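Local coordinates for mandelate racemase/muconate lactonizing enzyme (Roseovarius nubinhibens, PDB 2QDD), which is of undefined function but belongs to the enolase superfamily, binds magnesium, and probably acts on a carboxylate substrate as its mandelate racemase and muconate lactonizing relatives do, at residues A[86-89]-A[90-94]; A[281-284]-A[285-289]; A[312-315]-A[316-319]. All coordinates share one frame; numbering follows the deposited sequence.

Contact 1 (A[86-89]-A[90-94]); sequences LDHV and NRVMD
Arg91 folds back over the helical turn that carries Asp87 and His88, and its side chain can be followed outward atom by atom. CB touches the carbonyl oxygens of both His88 and Asp87, and Arg91 CG comes down on Asp87 O at 3.4 Å. With CG beside the backbone N (chi1 -77°) the chain heads back toward the start of the helix, and a bend at chi3 then lays the guanidinium flat on the backbone. Asp87 O sits under the centre of one face, with His88 N nearer its rim. Arg91 NE points outward to a water in the guanidinium plane, donating over 2.8 Å; the same water lies 2.8 Å from His88 ND1 and so ties arginine to imidazole. Arg91 NH1 ends against Asp87 CB at 3.6 Å, while NH2 lies over the backbone of His88.

The imidazole has a second neighbour one turn on: Val92 CG2 makes a CH-pi contact over its face, 4.0 Å from the centroid of the His88 ring. On the buried side Asn90 doubles the helical bond to Leu86. Its N donates to Leu86 O, and Asn90 ND2 reaches Leu86 O from the opposite face at 2.7 Å, lying 45° out of the carbonyl plane. ND2 also bonds Asp108 on helix 101-119, so the amide joins two helices. The second subunit packs on the outer side, its Pro314 against Arg91. These are i to i+3 and i+4 contacts of a regular alpha helix, here helix 86-96 in the N-terminal domain of the enolase superfamily.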
ATOM      1  N   LEU A  86      38.421  -2.534  11.299  1.00 33.76           N
ATOM      2  CA  LEU A  86      37.756  -1.259  11.018  1.00 35.09           C
ATOM      3  C   LEU A  86      36.282  -1.226  11.409  1.00 34.49           C
ATOM      4  O   LEU A  86      35.817  -0.242  11.989  1.00 33.88           O
ATOM      5  CB  LEU A  86      37.897  -0.892   9.544  1.00 32.94           C
ATOM      6  CG  LEU A  86      39.062   0.028   9.215  1.00 41.52           C
ATOM      7  CD1 LEU A  86      39.382  -0.094   7.754  1.00 44.05           C
ATOM      8  CD2 LEU A  86      38.690   1.459   9.555  1.00 51.69           C
ATOM      9  N   ASP A  87      35.558  -2.300  11.091  1.00 32.45           N
ATOM     10  CA  ASP A  87      34.168  -2.448  11.503  1.00 30.66           C
ATOM     11  C   ASP A  87      34.041  -2.447  13.020  1.00 32.27           C
ATOM     12  O   ASP A  87      33.099  -1.870  13.561  1.00 36.91           O
ATOM     13  CB  ASP A  87      33.550  -3.719  10.918  1.00 31.63           C
ATOM     14  CG  ASP A  87      33.397  -3.663   9.403  1.00 45.41           C
ATOM     15  OD1 ASP A  87      32.869  -2.659   8.873  1.00 54.37           O
ATOM     16  OD2 ASP A  87      33.799  -4.637   8.735  1.00 57.24           O
ATOM     17  N   HIS A  88      34.999  -3.079  13.698  1.00 31.69           N
ATOM     18  CA  HIS A  88      35.047  -3.086  15.162  1.00 30.69           C
ATOM     19  C   HIS A  88      35.267  -1.702  15.775  1.00 28.56           C
ATOM     20  O   HIS A  88      34.619  -1.354  16.757  1.00 29.62           O
ATOM     21  CB  HIS A  88      36.117  -4.053  15.663  1.00 30.53           C
ATOM     22  CG  HIS A  88      36.374  -3.952  17.132  1.00 35.57           C
ATOM     23  ND1 HIS A  88      35.489  -4.433  18.073  1.00 37.80           N
ATOM     24  CD2 HIS A  88      37.411  -3.423  17.823  1.00 33.73           C
ATOM     25  CE1 HIS A  88      35.973  -4.208  19.282  1.00 44.03           C
ATOM     26  NE2 HIS A  88      37.138  -3.597  19.158  1.00 43.40           N
ATOM     27  N   VAL A  89      36.180  -0.927  15.191  1.00 29.98           N
ATOM     28  CA  VAL A  89      36.431   0.453  15.607  1.00 28.21           C
ATOM     29  C   VAL A  89      35.156   1.297  15.487  1.00 30.39           C
ATOM     30  O   VAL A  89      34.827   2.059  16.403  1.00 32.28           O
ATOM     31  CB  VAL A  89      37.624   1.077  14.813  1.00 28.99           C
ATOM     32  CG1 VAL A  89      37.690   2.602  14.976  1.00 30.78           C
ATOM     33  CG2 VAL A  89      38.934   0.451  15.257  1.00 33.95           C
ATOM     34  N   ASN A  90      34.434   1.126  14.376  1.00 31.54           N
ATOM     35  CA  ASN A  90      33.138   1.778  14.166  1.00 27.58           C
ATOM     36  C   ASN A  90      32.065   1.415  15.184  1.00 26.22           C
ATOM     37  O   ASN A  90      31.355   2.296  15.679  1.00 29.86           O
ATOM     38  CB  ASN A  90      32.632   1.534  12.746  1.00 32.81           C
ATOM     39  CG  ASN A  90      33.320   2.423  11.731  1.00 38.24           C
ATOM     40  OD1 ASN A  90      32.859   3.527  11.447  1.00 34.51           O
ATOM     41  ND2 ASN A  90      34.437   1.951  11.191  1.00 46.97           N
ATOM     42  N   ARG A  91      31.973   0.124  15.500  1.00 26.12           N
ATOM     43  CA  ARG A  91      31.099  -0.390  16.557  1.00 29.32           C
ATOM     44  C   ARG A  91      31.348   0.226  17.932  1.00 30.02           C
ATOM     45  O   ARG A  91      30.404   0.638  18.602  1.00 33.23           O
ATOM     46  CB  ARG A  91      31.191  -1.916  16.645  1.00 24.75           C
ATOM     47  CG  ARG A  91      30.423  -2.630  15.550  1.00 30.67           C
ATOM     48  CD  ARG A  91      30.272  -4.113  15.841  1.00 31.53           C
ATOM     49  NE  ARG A  91      31.503  -4.877  15.617  1.00 37.42           N
ATOM     50  CZ  ARG A  91      31.929  -5.326  14.434  1.00 44.16           C
ATOM     51  NH1 ARG A  91      31.242  -5.088  13.318  1.00 34.25           N
ATOM     52  NH2 ARG A  91      33.063  -6.019  14.369  1.00 33.86           N
ATOM     53  N   VAL A  92      32.616   0.280  18.338  1.00 31.31           N
ATOM     54  CA  VAL A  92      33.025   0.935  19.585  1.00 26.79           C
ATOM     55  C   VAL A  92      32.615   2.411  19.632  1.00 31.03           C
ATOM     56  O   VAL A  92      31.979   2.839  20.599  1.00 32.29           O
ATOM     57  CB  VAL A  92      34.548   0.753  19.853  1.00 28.73           C
ATOM     58  CG1 VAL A  92      35.013   1.627  21.018  1.00 23.37           C
ATOM     59  CG2 VAL A  92      34.864  -0.724  20.133  1.00 22.20           C
ATOM     60  N   MET A  93      32.953   3.168  18.583  1.00 28.51           N
ATOM     61  CA  MET A  93      32.518   4.563  18.443  1.00 29.64           C
ATOM     62  C   MET A  93      30.997   4.747  18.555  1.00 31.63           C
ATOM     63  O   MET A  93      30.535   5.670  19.228  1.00 31.08           O
ATOM     64  CB  MET A  93      33.005   5.168  17.122  1.00 29.64           C
ATOM     65  CG  MET A  93      34.515   5.343  16.996  1.00 27.62           C
ATOM     66  SD  MET A  93      34.957   6.495  15.677  1.00 29.29           S
ATOM     67  CE  MET A  93      34.608   5.529  14.206  1.00 28.30           C
ATOM     68  N   ASP A  94      30.235   3.866  17.905  1.00 32.94           N
ATOM     69  CA  ASP A  94      28.764   3.919  17.938  1.00 35.80           C
ATOM     70  C   ASP A  94      28.191   3.530  19.302  1.00 29.60           C
ATOM     71  O   ASP A  94      27.146   4.029  19.705  1.00 31.95           O
ATOM     72  CB  ASP A  94      28.158   3.022  16.852  1.00 37.25           C
ATOM     73  CG  ASP A  94      28.339   3.585  15.443  1.00 43.72           C
ATOM     74  OD1 ASP A  94      28.564   4.803  15.283  1.00 42.87           O
ATOM     75  OD2 ASP A  94      28.240   2.797  14.482  1.00 43.77           O
TER
HETATM   76  O   HOH W   1      32.731  -4.936  18.154  1.00 50.48           O

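Contact 2 (A[281-284]-A[285-289]); sequences RDFG and VSVGW
Phe283 and Trp289 make the aromatic contact, an offset edge-to-face pair in which the phenyl edge is turned to the indole face. The planes stand at 80° and the centroids of the phenyl and six-membered indole rings are 5.3 Å apart; the closest approach is Phe283 CE1 to Trp289 CH2, 3.6 Å. The phenyl group swings out anti to the backbone N (chi1 179°), which carries its ring along the helix toward the C-terminal end. There Val287 CG1 lies over one face of Phe283, 4.2 Å from the ring centroid, in a CH-pi contact, while CG2 of the same valine lies over a face of the indole. Cutting Phe283 back to an alanine is likely to open a gap beside Trp289 CH2 and to take from Val287 CG1 the ring it packs on.

Among the backbone bonds, Val285 N and Ser286 N still donate to Arg281 O and Asp282 O in the helical pattern. The helix then closes in a Schellman motif: Trp289 N bonds Gly284 O at 2.8 Å, and Gly288 turns the chain with a positive phi of 81°.

Among the polar side chains, Arg281 makes a salt bridge from NE to Asp282 OD1 at 2.9 Å, the oxygen lying at the guanidinium edge; NH1 goes on to Thr313 and Ser312. Ser286 OG lies 2.9 Å from Asp282 O and also within reach of Gln279 OE1 of the second subunit; which of the two takes its proton is left open.

Helix 249-258 covers the aromatic side through Leu253, Trp256 and His252, with Phe249 adding another edge-to-face ring. Arg281 and Val285 face strands 263-266 and 290-293, so this end of helix 274-287 is wedged between barrel strands, helix 249-258 and the second subunit.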
ATOM      1  N   ARG A 281      27.622   3.326  -0.785  1.00 20.27           N
ATOM      2  CA  ARG A 281      28.078   3.263  -2.176  1.00 20.83           C
ATOM      3  C   ARG A 281      27.693   1.944  -2.834  1.00 22.14           C
ATOM      4  O   ARG A 281      27.152   1.931  -3.942  1.00 28.27           O
ATOM      5  CB  ARG A 281      29.599   3.457  -2.253  1.00 22.07           C
ATOM      6  CG  ARG A 281      30.126   3.751  -3.664  1.00 19.37           C
ATOM      7  CD  ARG A 281      30.535   2.488  -4.424  1.00 21.62           C
ATOM      8  NE  ARG A 281      31.486   1.635  -3.697  1.00 24.26           N
ATOM      9  CZ  ARG A 281      32.808   1.783  -3.729  1.00 28.23           C
ATOM     10  NH1 ARG A 281      33.352   2.770  -4.429  1.00 29.07           N
ATOM     11  NH2 ARG A 281      33.592   0.946  -3.058  1.00 22.95           N
ATOM     12  N   ASP A 282      27.997   0.847  -2.147  1.00 21.80           N
ATOM     13  CA  ASP A 282      27.693  -0.499  -2.609  1.00 25.43           C
ATOM     14  C   ASP A 282      26.188  -0.757  -2.722  1.00 25.13           C
ATOM     15  O   ASP A 282      25.743  -1.436  -3.648  1.00 25.50           O
ATOM     16  CB  ASP A 282      28.329  -1.528  -1.667  1.00 27.64           C
ATOM     17  CG  ASP A 282      29.857  -1.613  -1.814  1.00 38.47           C
ATOM     18  OD1 ASP A 282      30.449  -0.926  -2.688  1.00 33.37           O
ATOM     19  OD2 ASP A 282      30.467  -2.388  -1.049  1.00 38.11           O
ATOM     20  N   PHE A 283      25.419  -0.223  -1.776  1.00 25.36           N
ATOM     21  CA  PHE A 283      23.961  -0.238  -1.867  1.00 23.38           C
ATOM     22  C   PHE A 283      23.480   0.486  -3.126  1.00 24.22           C
ATOM     23  O   PHE A 283      22.642  -0.038  -3.857  1.00 24.00           O
ATOM     24  CB  PHE A 283      23.312   0.365  -0.613  1.00 20.97           C
ATOM     25  CG  PHE A 283      21.806   0.403  -0.671  1.00 21.15           C
ATOM     26  CD1 PHE A 283      21.135   1.599  -0.893  1.00 25.43           C
ATOM     27  CD2 PHE A 283      21.064  -0.757  -0.508  1.00 22.82           C
ATOM     28  CE1 PHE A 283      19.748   1.642  -0.957  1.00 19.57           C
ATOM     29  CE2 PHE A 283      19.673  -0.726  -0.569  1.00 24.29           C
ATOM     30  CZ  PHE A 283      19.016   0.473  -0.794  1.00 26.63           C
ATOM     31  N   GLY A 284      24.028   1.678  -3.372  1.00 21.91           N
ATOM     32  CA  GLY A 284      23.701   2.475  -4.558  1.00 16.82           C
ATOM     33  C   GLY A 284      23.972   1.781  -5.881  1.00 20.59           C
ATOM     34  O   GLY A 284      23.167   1.865  -6.805  1.00 28.51           O
ATOM     35  N   VAL A 285      25.112   1.102  -5.965  1.00 20.08           N
ATOM     36  CA  VAL A 285      25.457   0.249  -7.101  1.00 19.30           C
ATOM     37  C   VAL A 285      24.408  -0.852  -7.320  1.00 24.19           C
ATOM     38  O   VAL A 285      23.959  -1.066  -8.450  1.00 25.71           O
ATOM     39  CB  VAL A 285      26.880  -0.361  -6.921  1.00 23.78           C
ATOM     40  CG1 VAL A 285      27.157  -1.471  -7.947  1.00 27.30           C
ATOM     41  CG2 VAL A 285      27.944   0.731  -7.006  1.00 21.02           C
ATOM     42  N   SER A 286      24.001  -1.515  -6.235  1.00 22.80           N
ATOM     43  CA  SER A 286      23.023  -2.607  -6.287  1.00 22.45           C
ATOM     44  C   SER A 286      21.638  -2.194  -6.792  1.00 25.63           C
ATOM     45  O   SER A 286      20.936  -3.002  -7.400  1.00 30.60           O
ATOM     46  CB  SER A 286      22.891  -3.274  -4.916  1.00 26.28           C
ATOM     47  OG  SER A 286      24.148  -3.738  -4.462  1.00 29.15           O
ATOM     48  N   VAL A 287      21.254  -0.942  -6.541  1.00 28.83           N
ATOM     49  CA  VAL A 287      19.906  -0.457  -6.860  1.00 22.74           C
ATOM     50  C   VAL A 287      19.901   0.507  -8.049  1.00 25.03           C
ATOM     51  O   VAL A 287      18.847   1.002  -8.465  1.00 28.25           O
ATOM     52  CB  VAL A 287      19.184   0.169  -5.617  1.00 25.70           C
ATOM     53  CG1 VAL A 287      19.106  -0.830  -4.479  1.00 24.84           C
ATOM     54  CG2 VAL A 287      19.867   1.446  -5.145  1.00 21.06           C
ATOM     55  N   GLY A 288      21.090   0.767  -8.586  1.00 23.94           N
ATOM     56  CA  GLY A 288      21.248   1.539  -9.812  1.00 26.50           C
ATOM     57  C   GLY A 288      21.186   3.039  -9.616  1.00 25.08           C
ATOM     58  O   GLY A 288      20.772   3.761 -10.517  1.00 26.73           O
ATOM     59  N   TRP A 289      21.595   3.506  -8.438  1.00 25.11           N
ATOM     60  CA  TRP A 289      21.736   4.937  -8.186  1.00 23.95           C
ATOM     61  C   TRP A 289      22.953   5.496  -8.910  1.00 23.43           C
ATOM     62  O   TRP A 289      23.942   4.795  -9.117  1.00 24.42           O
ATOM     63  CB  TRP A 289      21.860   5.217  -6.685  1.00 21.29           C
ATOM     64  CG  TRP A 289      20.557   5.201  -5.927  1.00 27.05           C
ATOM     65  CD1 TRP A 289      19.296   5.219  -6.449  1.00 24.64           C
ATOM     66  CD2 TRP A 289      20.399   5.181  -4.499  1.00 15.37           C
ATOM     67  NE1 TRP A 289      18.363   5.203  -5.439  1.00 28.26           N
ATOM     68  CE2 TRP A 289      19.013   5.184  -4.232  1.00 25.51           C
ATOM     69  CE3 TRP A 289      21.296   5.161  -3.421  1.00 22.44           C
ATOM     70  CZ2 TRP A 289      18.497   5.161  -2.926  1.00 22.65           C
ATOM     71  CZ3 TRP A 289      20.782   5.136  -2.123  1.00 22.74           C
ATOM     72  CH2 TRP A 289      19.396   5.141  -1.892  1.00 21.51           C
TER

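Contact 3 (A[312-315]-A[316-319]); sequences STPE and ANRL
Asn317 N donates to Pro314 O over 3.0 Å, from a position above the carbonyl plane, and this bond closes a tight turn of the backbone. Arg318 N adds weak bonds to Pro314 O and Glu315 O. The firmest grip on the Arg318 guanidinium comes from NE to Ala310 O, at the end of helix 300-311, with a weak bond from NH1 to Ala311 O beside it. Arg318 NH1 also makes a weak bond to Thr313 O, 2.8 Å long but bent to 115° at the hydrogen. CG stands anti to the backbone N (chi1 -175°), and bends at chi2 and chi3 then bring the head of the side chain back to Thr313 O and Glu315. Backbone carbonyls of Thr313, Ala310 and Ala311 gather at NE and NH1 and probably help to stabilise the charge.

Glu315 adds a rather long salt bridge, with Glu315 OE2 3.5 Å from Arg318 NH2. The two side chains cross at about a right angle, and carboxylate and guanidinium planes lie 53° apart, so the groups do not meet as a flat two-pronged pair.

Farther out comes packing. Arg318 CB lies against Thr313 CG2 at 3.8 Å, and Pro314 CB is 3.6 Å from Asn317 OD1. The outer polar ends are held by other parts of the chain: Asn317 ND2 bonds Trp289 O, and Thr313 OG1 bonds Leu309 O. The Pro314 to Asn317 bond is the i to i+3 link of a type I beta turn, which here reverses the chain after helix 300-311 and brings it alongside strand 290-293 of the enolase-type barrel domain.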
ATOM      1  N   SER A 312      37.000   4.361  -7.042  1.00 32.02           N
ATOM      2  CA  SER A 312      36.709   2.929  -6.926  1.00 25.21           C
ATOM      3  C   SER A 312      35.256   2.579  -7.280  1.00 27.15           C
ATOM      4  O   SER A 312      34.885   1.404  -7.307  1.00 28.43           O
ATOM      5  CB  SER A 312      37.032   2.455  -5.510  1.00 22.01           C
ATOM      6  OG  SER A 312      36.237   3.145  -4.561  1.00 27.73           O
ATOM      7  N   THR A 313      34.442   3.601  -7.538  1.00 26.24           N
ATOM      8  CA  THR A 313      33.028   3.438  -7.883  1.00 24.94           C
ATOM      9  C   THR A 313      32.910   3.214  -9.392  1.00 24.82           C
ATOM     10  O   THR A 313      33.500   3.971 -10.163  1.00 27.68           O
ATOM     11  CB  THR A 313      32.243   4.707  -7.461  1.00 25.25           C
ATOM     12  OG1 THR A 313      32.304   4.846  -6.037  1.00 23.61           O
ATOM     13  CG2 THR A 313      30.790   4.684  -7.922  1.00 21.13           C
ATOM     14  N   PRO A 314      32.161   2.166  -9.814  1.00 30.01           N
ATOM     15  CA  PRO A 314      31.902   1.864 -11.236  1.00 29.86           C
ATOM     16  C   PRO A 314      31.475   3.079 -12.062  1.00 32.01           C
ATOM     17  O   PRO A 314      30.712   3.922 -11.578  1.00 33.08           O
ATOM     18  CB  PRO A 314      30.759   0.847 -11.180  1.00 28.44           C
ATOM     19  CG  PRO A 314      30.906   0.184  -9.856  1.00 26.76           C
ATOM     20  CD  PRO A 314      31.527   1.176  -8.917  1.00 24.42           C
ATOM     21  N   GLU A 315      31.975   3.155 -13.293  1.00 36.13           N
ATOM     22  CA  GLU A 315      31.794   4.321 -14.171  1.00 40.29           C
ATOM     23  C   GLU A 315      30.321   4.719 -14.380  1.00 33.61           C
ATOM     24  O   GLU A 315      29.991   5.908 -14.391  1.00 38.10           O
ATOM     25  CB  GLU A 315      32.529   4.093 -15.509  1.00 43.80           C
ATOM     26  CG  GLU A 315      32.067   4.942 -16.711  1.00 56.61           C
ATOM     27  CD  GLU A 315      32.699   6.329 -16.756  1.00 68.50           C
ATOM     28  OE1 GLU A 315      33.486   6.592 -17.693  1.00 72.57           O
ATOM     29  OE2 GLU A 315      32.403   7.161 -15.866  1.00 68.32           O
ATOM     30  N   ALA A 316      29.445   3.723 -14.507  1.00 32.38           N
ATOM     31  CA  ALA A 316      28.016   3.957 -14.750  1.00 30.97           C
ATOM     32  C   ALA A 316      27.288   4.589 -13.563  1.00 28.69           C
ATOM     33  O   ALA A 316      26.252   5.229 -13.733  1.00 33.40           O
ATOM     34  CB  ALA A 316      27.328   2.670 -15.167  1.00 30.73           C
ATOM     35  N   ASN A 317      27.839   4.414 -12.367  1.00 26.51           N
ATOM     36  CA  ASN A 317      27.224   4.925 -11.147  1.00 27.31           C
ATOM     37  C   ASN A 317      27.900   6.183 -10.616  1.00 29.91           C
ATOM     38  O   ASN A 317      27.361   6.857  -9.745  1.00 32.47           O
ATOM     39  CB  ASN A 317      27.203   3.844 -10.073  1.00 22.02           C
ATOM     40  CG  ASN A 317      26.549   2.570 -10.553  1.00 31.25           C
ATOM     41  OD1 ASN A 317      27.221   1.666 -11.052  1.00 30.44           O
ATOM     42  ND2 ASN A 317      25.227   2.494 -10.421  1.00 25.86           N
ATOM     43  N   ARG A 318      29.081   6.498 -11.141  1.00 32.66           N
ATOM     44  CA  ARG A 318      29.860   7.614 -10.632  1.00 31.20           C
ATOM     45  C   ARG A 318      29.562   8.868 -11.439  1.00 31.33           C
ATOM     46  O   ARG A 318      29.600   8.849 -12.668  1.00 38.26           O
ATOM     47  CB  ARG A 318      31.351   7.279 -10.660  1.00 31.53           C
ATOM     48  CG  ARG A 318      32.265   8.334 -10.036  1.00 37.03           C
ATOM     49  CD  ARG A 318      33.572   8.428 -10.808  1.00 40.72           C
ATOM     50  NE  ARG A 318      34.244   7.131 -10.860  1.00 43.29           N
ATOM     51  CZ  ARG A 318      34.696   6.548 -11.966  1.00 47.06           C
ATOM     52  NH1 ARG A 318      35.282   5.362 -11.888  1.00 42.13           N
ATOM     53  NH2 ARG A 318      34.573   7.148 -13.146  1.00 46.54           N
ATOM     54  N   LEU A 319      29.248   9.954 -10.740  1.00 29.44           N
ATOM     55  CA  LEU A 319      29.170  11.272 -11.364  1.00 32.33           C
ATOM     56  C   LEU A 319      30.332  12.150 -10.887  1.00 30.74           C
ATOM     57  O   LEU A 319      31.247  11.650 -10.234  1.00 36.12           O
ATOM     58  CB  LEU A 319      27.811  11.921 -11.073  1.00 30.56           C
ATOM     59  CG  LEU A 319      26.569  11.206 -11.620  1.00 32.71           C
ATOM     60  CD1 LEU A 319      25.333  11.633 -10.848  1.00 33.90           C
ATOM     61  CD2 LEU A 319      26.385  11.464 -13.102  1.00 23.29           C
TER

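The three contacts follow one another along the chain. Contact 1 lies on helix 86-96 of the N-terminal domain; contacts 2 and 3 belong to the C-terminal barrel domain, and their centres are 10 Å apart. They touch directly, through Arg281 on the 312-315 segment and through Val285 CG2, which packs on Pro314 CD. Strand 290-293, which follows contact 2, also borders contact 3. Contact 1 is remote, its centre about 23 Å from that of contact 2 and 27 Å from that of contact 3, yet its helix packs on the earlier part of helix 274-287, joining the domains. All three reach the second subunit, where Arg91 of one copy meets Pro314 of the other.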